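PDB 2W5V: alkaline phosphatase from Antarctic bacterium, which probably hydrolyses phosphate monoesters under alkaline conditions, with two zinc ions and one magnesium ion as its cofactors. Local coordinates for residues 95-98 against 99-103; 127-130 against 131-135; 182-185 against 186-189; 268-271 against 272-276. The protein carries 1 engineered substitution. All coordinates share one frame; numbering follows the deposited sequence.

Contact 1: residues 95-98 against 99-103; sequences IKTY and NAAIG
A type II beta turn from Tyr98 to Ala101 organises this contact, and the backbone supports the assignment: Ala101 N donates to Tyr98 O at 3.0 Å with an N-H...O angle of 161°, while Ala100, third in the turn, takes a positive phi. The turn brings the Ala101 methyl under the aromatic ring of Tyr98. Ala101 CB lies 3.7 Å from the Tyr98 ring centroid and only 11° off the ring normal, a CH-pi contact over the middle of one face. The ring gets there because its CG stands between the backbone N and the carbonyl carbon (chi1 60°), which folds it back over the turn instead of letting it extend from the chain. At the ring edge, Tyr98 CD1 meets Asn99 O at 3.2 Å. Thr97 supplies a second wall for the same methyl: its OG1 is 3.4 Å from Ala101 CB and its CG2 is 3.7 Å from that atom. The hydroxyl ends of both residues are held outside the turn, Tyr98 OH by Leu146 O and Thr97 OG1 by Val104 O. A serine in place of Tyr98 would probably uncover the Ala101 methyl on its aromatic side and leave Leu146 O without the phenol. Asn99 OD1 bonds to Ser86 OG and Asp83 N, Asn99 ND2 to Val81 O, and the residue packs on Tyr325 of the second subunit; its side chain is about 7 Å from that of His337, a zinc ligand. The turn sits in the loop between helices 86-93 and 114-120, with Thr97 resting on the former and Ile102 on helix 136-139.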
loop_
_atom_site.group_PDB
_atom_site.type_symbol
_atom_site.label_atom_id
_atom_site.label_comp_id
_atom_site.label_asym_id
_atom_site.label_seq_id
_atom_site.Cartn_x
_atom_site.Cartn_y
_atom_site.Cartn_z
ATOM N N ILE B 95 22.442 1.100 2.979
ATOM C CA ILE B 95 22.556 1.695 4.305
ATOM C C ILE B 95 21.536 2.812 4.500
ATOM O O ILE B 95 21.141 3.469 3.538
ATOM C CB ILE B 95 23.946 2.302 4.519
ATOM C CG1 ILE B 95 24.217 3.352 3.437
ATOM C CG2 ILE B 95 25.006 1.209 4.508
ATOM C CD1 ILE B 95 25.210 4.372 3.847
ATOM N N LYS B 96 21.113 3.013 5.747
ATOM C CA LYS B 96 20.381 4.213 6.123
ATOM C C LYS B 96 21.398 5.343 6.242
ATOM O O LYS B 96 22.448 5.179 6.865
ATOM C CB LYS B 96 19.705 4.026 7.480
ATOM C CG LYS B 96 18.620 2.961 7.516
ATOM C CD LYS B 96 17.299 3.500 6.973
ATOM C CE LYS B 96 16.126 2.632 7.414
ATOM N NZ LYS B 96 14.865 2.995 6.672
ATOM N N THR B 97 21.084 6.491 5.661
ATOM C CA THR B 97 21.993 7.631 5.708
ATOM C C THR B 97 21.190 8.920 5.841
ATOM O O THR B 97 19.956 8.872 5.889
ATOM C CB THR B 97 22.932 7.650 4.479
ATOM O OG1 THR B 97 23.927 8.668 4.648
ATOM C CG2 THR B 97 22.154 7.886 3.180
ATOM N N TYR B 98 21.880 10.059 5.922
ATOM C CA TYR B 98 21.241 11.341 6.216
ATOM C C TYR B 98 20.604 11.960 4.969
ATOM O O TYR B 98 21.109 11.771 3.867
ATOM C CB TYR B 98 22.241 12.314 6.877
ATOM C CG TYR B 98 23.483 12.665 6.043
ATOM C CD1 TYR B 98 23.439 13.681 5.096
ATOM C CD2 TYR B 98 24.689 11.995 6.225
ATOM C CE1 TYR B 98 24.545 14.010 4.339
ATOM C CE2 TYR B 98 25.813 12.323 5.469
ATOM C CZ TYR B 98 25.733 13.335 4.527
ATOM O OH TYR B 98 26.833 13.683 3.763
ATOM N N ASN B 99 19.488 12.674 5.129
ATOM C CA ASN B 99 18.898 13.367 3.978
ATOM C C ASN B 99 19.951 14.225 3.289
ATOM O O ASN B 99 20.687 14.959 3.955
ATOM C CB ASN B 99 17.692 14.236 4.370
ATOM C CG ASN B 99 16.443 13.406 4.682
ATOM O OD1 ASN B 99 16.456 12.176 4.568
ATOM N ND2 ASN B 99 15.357 14.083 5.068
ATOM N N ALA B 100 20.001 14.114 1.963
ATOM C CA ALA B 100 20.942 14.829 1.096
ATOM C C ALA B 100 22.196 14.020 0.752
ATOM O O ALA B 100 22.936 14.378 -0.159
ATOM C CB ALA B 100 21.319 16.204 1.670
ATOM N N ALA B 101 22.439 12.927 1.467
ATOM C CA ALA B 101 23.613 12.099 1.175
ATOM C C ALA B 101 23.488 11.420 -0.184
ATOM O O ALA B 101 22.411 10.954 -0.547
ATOM C CB ALA B 101 23.820 11.050 2.269
ATOM N N ILE B 102 24.592 11.347 -0.924
ATOM C CA ILE B 102 24.611 10.633 -2.197
ATOM C C ILE B 102 25.674 9.547 -2.157
ATOM O O ILE B 102 26.869 9.840 -2.288
ATOM C CB ILE B 102 24.909 11.579 -3.382
ATOM C CG1 ILE B 102 23.842 12.671 -3.476
ATOM C CG2 ILE B 102 24.990 10.794 -4.699
ATOM C CD1 ILE B 102 22.476 12.172 -3.944
ATOM N N GLY B 103 25.241 8.302 -1.966
ATOM C CA GLY B 103 26.154 7.171 -1.937
ATOM C C GLY B 103 27.226 7.287 -0.862
ATOM O O GLY B 103 28.336 6.767 -1.021
#

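Contact 2: residues 127-130 against 131-135; sequences VVAT and SSITD. Engineered in segment 131-135: Asp135 (natural residue His).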
loop_
_atom_site.group_PDB
_atom_site.type_symbol
_atom_site.label_atom_id
_atom_site.label_comp_id
_atom_site.label_asym_id
_atom_site.label_seq_id
_atom_site.Cartn_x
_atom_site.Cartn_y
_atom_site.Cartn_z
ATOM N N VAL B 127 21.639 3.551 -16.285
ATOM C CA VAL B 127 20.785 4.424 -15.498
ATOM C C VAL B 127 19.995 5.365 -16.409
ATOM O O VAL B 127 20.573 6.069 -17.245
ATOM C CB VAL B 127 21.619 5.235 -14.504
ATOM C CG1 VAL B 127 20.782 6.312 -13.863
ATOM C CG2 VAL B 127 22.209 4.310 -13.446
ATOM N N VAL B 128 18.676 5.362 -16.254
ATOM C CA VAL B 128 17.793 6.214 -17.047
ATOM C C VAL B 128 16.948 7.070 -16.109
ATOM O O VAL B 128 16.542 6.594 -15.040
ATOM C CB VAL B 128 16.873 5.361 -17.956
ATOM C CG1 VAL B 128 15.817 6.227 -18.621
ATOM C CG2 VAL B 128 17.701 4.620 -18.995
ATOM N N ALA B 129 16.690 8.324 -16.491
ATOM C CA ALA B 129 15.918 9.238 -15.648
ATOM C C ALA B 129 15.240 10.335 -16.467
ATOM O O ALA B 129 15.742 10.708 -17.520
ATOM C CB ALA B 129 16.819 9.865 -14.605
ATOM N N THR B 130 14.120 10.869 -15.973
ATOM C CA THR B 130 13.452 11.984 -16.653
ATOM C C THR B 130 13.851 13.329 -16.053
ATOM O O THR B 130 13.500 14.385 -16.577
ATOM C CB THR B 130 11.913 11.852 -16.670
ATOM O OG1 THR B 130 11.420 11.789 -15.326
ATOM C CG2 THR B 130 11.493 10.600 -17.419
ATOM N N SER B 131 14.585 13.284 -14.949
ATOM C CA SER B 131 15.209 14.483 -14.406
ATOM C C SER B 131 16.575 14.652 -15.060
ATOM O O SER B 131 16.922 13.938 -16.003
ATOM C CB SER B 131 15.402 14.339 -12.892
ATOM O OG SER B 131 16.171 13.177 -12.593
ATOM N N SER B 132 17.358 15.594 -14.555
ATOM C CA SER B 132 18.767 15.628 -14.911
ATOM C C SER B 132 19.388 14.304 -14.485
ATOM O O SER B 132 18.974 13.700 -13.487
ATOM C CB SER B 132 19.467 16.792 -14.208
ATOM O OG SER B 132 20.875 16.638 -14.250
ATOM N N ILE B 133 20.400 13.849 -15.212
ATOM C CA ILE B 133 21.071 12.620 -14.811
ATOM C C ILE B 133 21.849 12.819 -13.503
ATOM O O ILE B 133 22.307 11.853 -12.883
ATOM C CB ILE B 133 21.987 12.073 -15.927
ATOM C CG1 ILE B 133 22.237 10.576 -15.719
ATOM C CG2 ILE B 133 23.282 12.863 -16.015
ATOM C CD1 ILE B 133 21.004 9.708 -16.015
ATOM N N THR B 134 21.981 14.073 -13.081
ATOM C CA THR B 134 22.761 14.398 -11.887
ATOM C C THR B 134 21.849 14.574 -10.682
ATOM O O THR B 134 22.321 14.886 -9.581
ATOM C CB THR B 134 23.553 15.703 -12.057
ATOM O OG1 THR B 134 22.640 16.789 -12.275
ATOM C CG2 THR B 134 24.520 15.601 -13.235
ATOM N N ASP B 135 20.545 14.401 -10.894
ATOM C CA ASP B 135 19.576 14.515 -9.802
ATOM C C ASP B 135 19.769 13.394 -8.788
ATOM O O ASP B 135 20.419 12.387 -9.075
ATOM C CB ASP B 135 18.133 14.527 -10.328
ATOM C CG ASP B 135 17.148 15.090 -9.310
ATOM O OD1 ASP B 135 17.524 16.037 -8.586
ATOM O OD2 ASP B 135 16.003 14.584 -9.229
#
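Ser131 and Ile133 fold back on the end of strand 124-129, where the chain turns a corner at Thr130 and Ser131. The two take different parts of the strand: Ser131 OG lies 3.9 Å from Ala129 CB, whereas Ile133 reaches further back to Val127. In Ile133, chi1 -158° puts CG1 anti to the backbone N and the bend at chi2 (72°) brings CD1 to the strand; there Ile133 CD1 comes within 4.0 Å of Val127 CG1, the two side chains crossing at a slant, and within 3.9 Å of Val127 O. Ala129 CB is looser, 4.4 Å from Ile133 CD1. The hydroxyl of Ser131 spends its proton locally, with Ser131 OG donating to Ser132 O at 3.0 Å. That carbonyl also closes the type I turn from Ser132 to the engineered Asp135, accepting Asp135 N at 3.1 Å. The two donors reach Ser132 O from opposite faces of its plane. An alanine at Ser131 would probably leave Ser132 O with the turn bond as its one donor among these residues and make the corner less firmly fixed. Ser131 also packs against Glu254, which with Asp43 and Thr137 binds a magnesium ion about 5 Å from the Ser131 side chain; Asp135 replaces the natural His at a predicted magnesium position. Chemically, apolar packing seats the loop on the strand, while a hydroxyl engaged within the chain packs beside a magnesium ligand.

Contact 3: residues 182-185 against 186-189; sequences DVLA and ILKG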
loop_
_atom_site.group_PDB
_atom_site.type_symbol
_atom_site.label_atom_id
_atom_site.label_comp_id
_atom_site.label_asym_id
_atom_site.label_seq_id
_atom_site.Cartn_x
_atom_site.Cartn_y
_atom_site.Cartn_z
ATOM N N ASP B 182 34.995 21.557 -19.270
ATOM C CA ASP B 182 34.220 20.767 -20.230
ATOM C C ASP B 182 34.254 19.298 -19.849
ATOM O O ASP B 182 35.179 18.576 -20.218
ATOM C CB ASP B 182 34.747 20.934 -21.659
ATOM C CG ASP B 182 34.020 20.033 -22.659
ATOM O OD1 ASP B 182 33.064 19.332 -22.254
ATOM O OD2 ASP B 182 34.401 20.026 -23.851
ATOM N N VAL B 183 33.239 18.853 -19.119
ATOM C CA VAL B 183 33.217 17.488 -18.610
ATOM C C VAL B 183 32.741 16.503 -19.674
ATOM O O VAL B 183 33.042 15.310 -19.617
ATOM C CB VAL B 183 32.341 17.380 -17.348
ATOM C CG1 VAL B 183 32.329 15.961 -16.836
ATOM C CG2 VAL B 183 32.861 18.327 -16.279
ATOM N N LEU B 184 32.003 17.015 -20.651
ATOM C CA LEU B 184 31.572 16.213 -21.779
ATOM C C LEU B 184 32.793 15.573 -22.434
ATOM O O LEU B 184 32.802 14.375 -22.724
ATOM C CB LEU B 184 30.853 17.098 -22.798
ATOM C CG LEU B 184 29.568 16.538 -23.405
ATOM C CD1 LEU B 184 29.388 17.085 -24.805
ATOM C CD2 LEU B 184 29.587 15.021 -23.419
ATOM N N ALA B 185 33.824 16.389 -22.662
ATOM C CA ALA B 185 35.060 15.928 -23.288
ATOM C C ALA B 185 35.732 14.855 -22.437
ATOM O O ALA B 185 36.303 13.900 -22.960
ATOM C CB ALA B 185 36.014 17.101 -23.521
ATOM N N ILE B 186 35.654 15.017 -21.122
ATOM C CA ILE B 186 36.195 14.027 -20.199
ATOM C C ILE B 186 35.398 12.721 -20.279
ATOM O O ILE B 186 35.973 11.634 -20.245
ATOM C CB ILE B 186 36.218 14.561 -18.748
ATOM C CG1 ILE B 186 37.000 15.877 -18.682
ATOM C CG2 ILE B 186 36.818 13.530 -17.807
ATOM C CD1 ILE B 186 37.267 16.366 -17.276
ATOM N N LEU B 187 34.078 12.827 -20.399
ATOM C CA LEU B 187 33.257 11.636 -20.598
ATOM C C LEU B 187 33.716 10.854 -21.822
ATOM O O LEU B 187 33.937 9.645 -21.748
ATOM C CB LEU B 187 31.777 11.996 -20.762
ATOM C CG LEU B 187 30.909 12.050 -19.506
ATOM C CD1 LEU B 187 29.492 12.452 -19.875
ATOM C CD2 LEU B 187 30.920 10.711 -18.790
ATOM N N LYS B 188 33.842 11.548 -22.950
ATOM C CA LYS B 188 34.184 10.895 -24.211
ATOM C C LYS B 188 35.586 10.297 -24.170
ATOM O O LYS B 188 35.866 9.301 -24.836
ATOM C CB LYS B 188 34.076 11.874 -25.373
ATOM C CG LYS B 188 32.689 12.447 -25.605
ATOM C CD LYS B 188 32.750 13.511 -26.694
ATOM C CE LYS B 188 31.437 14.249 -26.845
ATOM N NZ LYS B 188 31.590 15.436 -27.732
ATOM N N GLY B 189 36.469 10.916 -23.393
ATOM C CA GLY B 189 37.824 10.419 -23.242
ATOM C C GLY B 189 37.861 9.227 -22.307
ATOM O O GLY B 189 38.910 8.623 -22.112
#
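The carboxylate of Asp182, the one flat side-chain group of residues 182-189, is approached over a face: Ala185 N donates to Asp182 OD1 at 3.1 Å from 58° out of the carboxylate plane. This is an N-cap bond at the start of helix 183-188, and the negative group would probably interact favourably with that helix end. The carbonyl of the same residue touches the next turn, Asp182 O lying 3.6 Å from Ile186 CG1. Three helical bonds then follow, Leu187 N to Val183 O at 2.8 Å, Lys188 N to Leu184 O at 3.0 Å and Gly189 N to Ala185 O, the last the most bent with an N-H...O angle of 143°. On the flank next to strand 192-195 the extended chain of Lys188 runs past the fork of Leu184 at a slant: its last methylene and amino group both come alongside, Lys188 CE 4.0 Å from Leu184 CD2 and Lys188 NZ 4.0 Å from Leu184 CD1. This short helix covers other elements: Val183 and Leu187 rest on Phe174 of helix 172-175, Val183 and Ile186 on Met156 of helix 151-158, and Leu184, Leu187 and Lys188 on Ile194 of strand 192-195, an outermost strand of the main sheet.

Contact 4: residues 268-271 against 272-276; sequences SYLI and SEIND. With MG (magnesium ion), chain J.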
loop_
_atom_site.group_PDB
_atom_site.type_symbol
_atom_site.label_atom_id
_atom_site.label_comp_id
_atom_site.label_asym_id
_atom_site.label_seq_id
_atom_site.Cartn_x
_atom_site.Cartn_y
_atom_site.Cartn_z
ATOM N N SER B 268 -2.957 16.743 -12.628
ATOM C CA SER B 268 -2.776 16.268 -13.996
ATOM C C SER B 268 -1.301 15.997 -14.293
ATOM O O SER B 268 -0.973 15.064 -15.020
ATOM C CB SER B 268 -3.376 17.225 -15.029
ATOM O OG SER B 268 -2.656 18.438 -15.101
ATOM N N TYR B 269 -0.425 16.815 -13.727
ATOM C CA TYR B 269 1.017 16.623 -13.871
ATOM C C TYR B 269 1.399 15.278 -13.253
ATOM O O TYR B 269 2.019 14.427 -13.906
ATOM C CB TYR B 269 1.738 17.778 -13.172
ATOM C CG TYR B 269 3.250 17.831 -13.306
ATOM C CD1 TYR B 269 3.933 17.054 -14.239
ATOM C CD2 TYR B 269 3.991 18.702 -12.513
ATOM C CE1 TYR B 269 5.324 17.129 -14.355
ATOM C CE2 TYR B 269 5.375 18.784 -12.624
ATOM C CZ TYR B 269 6.032 17.997 -13.546
ATOM O OH TYR B 269 7.405 18.087 -13.647
ATOM N N LEU B 270 1.007 15.086 -11.995
ATOM C CA LEU B 270 1.290 13.849 -11.275
ATOM C C LEU B 270 0.763 12.644 -12.045
ATOM O O LEU B 270 1.486 11.671 -12.279
ATOM C CB LEU B 270 0.650 13.898 -9.887
ATOM C CG LEU B 270 0.998 12.794 -8.892
ATOM C CD1 LEU B 270 0.780 13.308 -7.474
ATOM C CD2 LEU B 270 0.172 11.527 -9.157
ATOM N N ILE B 271 -0.500 12.722 -12.450
ATOM C CA ILE B 271 -1.155 11.609 -13.122
ATOM C C ILE B 271 -0.503 11.243 -14.458
ATOM O O ILE B 271 -0.269 10.064 -14.744
ATOM C CB ILE B 271 -2.657 11.887 -13.317
ATOM C CG1 ILE B 271 -3.372 11.813 -11.968
ATOM C CG2 ILE B 271 -3.262 10.881 -14.277
ATOM C CD1 ILE B 271 -4.809 12.281 -12.013
ATOM N N SER B 272 -0.199 12.244 -15.276
ATOM C CA SER B 272 0.413 11.967 -16.572
ATOM C C SER B 272 1.806 11.362 -16.392
ATOM O O SER B 272 2.224 10.503 -17.174
ATOM C CB SER B 272 0.461 13.220 -17.463
ATOM O OG SER B 272 1.147 14.287 -16.837
ATOM N N GLU B 273 2.522 11.797 -15.359
ATOM C CA GLU B 273 3.871 11.279 -15.143
ATOM C C GLU B 273 3.839 9.821 -14.670
ATOM O O GLU B 273 4.645 9.001 -15.113
ATOM C CB GLU B 273 4.661 12.156 -14.165
ATOM C CG GLU B 273 4.921 13.600 -14.650
ATOM C CD GLU B 273 5.754 13.679 -15.932
ATOM O OE1 GLU B 273 6.721 12.905 -16.074
ATOM O OE2 GLU B 273 5.453 14.532 -16.797
ATOM N N ILE B 274 2.915 9.482 -13.782
ATOM C CA ILE B 274 2.887 8.104 -13.299
ATOM C C ILE B 274 2.281 7.167 -14.344
ATOM O O ILE B 274 2.639 5.996 -14.407
ATOM C CB ILE B 274 2.215 7.943 -11.920
ATOM C CG1 ILE B 274 2.508 6.542 -11.367
ATOM C CG2 ILE B 274 0.729 8.193 -12.012
ATOM C CD1 ILE B 274 2.087 6.340 -9.930
ATOM N N ASN B 275 1.378 7.685 -15.172
ATOM C CA ASN B 275 0.886 6.912 -16.307
ATOM C C ASN B 275 2.032 6.519 -17.247
ATOM O O ASN B 275 2.076 5.394 -17.749
ATOM C CB ASN B 275 -0.199 7.676 -17.074
ATOM C CG ASN B 275 -1.575 7.546 -16.425
ATOM O OD1 ASN B 275 -1.754 6.800 -15.461
ATOM N ND2 ASN B 275 -2.551 8.270 -16.960
ATOM N N ASP B 276 2.949 7.457 -17.484
ATOM C CA ASP B 276 4.140 7.196 -18.296
ATOM C C ASP B 276 5.027 6.138 -17.630
ATOM O O ASP B 276 5.531 5.224 -18.291
ATOM C CB ASP B 276 4.933 8.494 -18.512
ATOM C CG ASP B 276 6.222 8.270 -19.278
ATOM O OD1 ASP B 276 6.154 7.796 -20.432
ATOM O OD2 ASP B 276 7.306 8.567 -18.722
HETATM MG MG MG J . -2.751 20.572 -13.841
HETATM O O HOH W 1 -4.383 19.339 -12.404
HETATM O O HOH W 2 -0.936 21.134 -15.366
HETATM O O HOH W 3 -4.782 21.173 -15.341
HETATM O O HOH W 4 -2.472 22.772 -12.610
#
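Ser268 meets Ser272 through its carbonyl while its hydroxyl binds a magnesium ion, Ser268 OG lying 2.5 Å from the metal. Four waters and Asn266 OD1 complete six ligands, water 4 opposite Ser268 OG. Behind these, Ser268 N donates to water 1 at 3.0 Å, Ser268 OG bonds to Glu224, and Asn266 OD1 accepts from Tyr269 N. One turn on, Ser272 N donates to Ser268 O at 2.9 Å with an N-H...O angle of 163°. Ser272 OG stands between its backbone N and carbonyl carbon (chi1 57°), turned back to the preceding carbonyls, 2.9 Å from Ser268 O and 3.1 Å from Tyr269 O, and its one proton can serve either. Beside this turn Tyr269 CE1 lies 3.6 Å from Glu273 CG. Glu273 OE2 sits in plane at the ring edge, ring and carboxylate turned 83° apart; Arg227 and Met223 N hold the carboxylate, and Gln257 takes the Tyr269 hydroxyl. Asn275 ND2 lies alongside Ile271 CG2 at 3.8 Å and bonds to Phe56 O, whereas buried Asn275 OD1 has no partner. The metal's ligands are neutral oxygens at distances long for magnesium, which may reflect weak binding, while Arg227 probably offsets the charges of Glu273 and Asp276.

Contact 2 is the most deeply buried, about 8 Å from the chain's centre on a central strand of the main sheet; contact 3, about 25 Å out, is the most peripheral, and contacts 1 and 4 lie between, on opposite sides of the centre. No two touch or share a helix or strand. The chemistry differs accordingly: a methyl over a ring in contact 1, a hydroxyl on a turn carbonyl in contact 2, capping and aliphatic packing in contact 3, metal and salt-bridge chemistry in contact 4. Contact 4 supplies a magnesium ligand; contact 2 lies beside another magnesium site, with an engineered residue at a predicted ligand position but no ligand seen here; contact 1 is a step further from the zinc site.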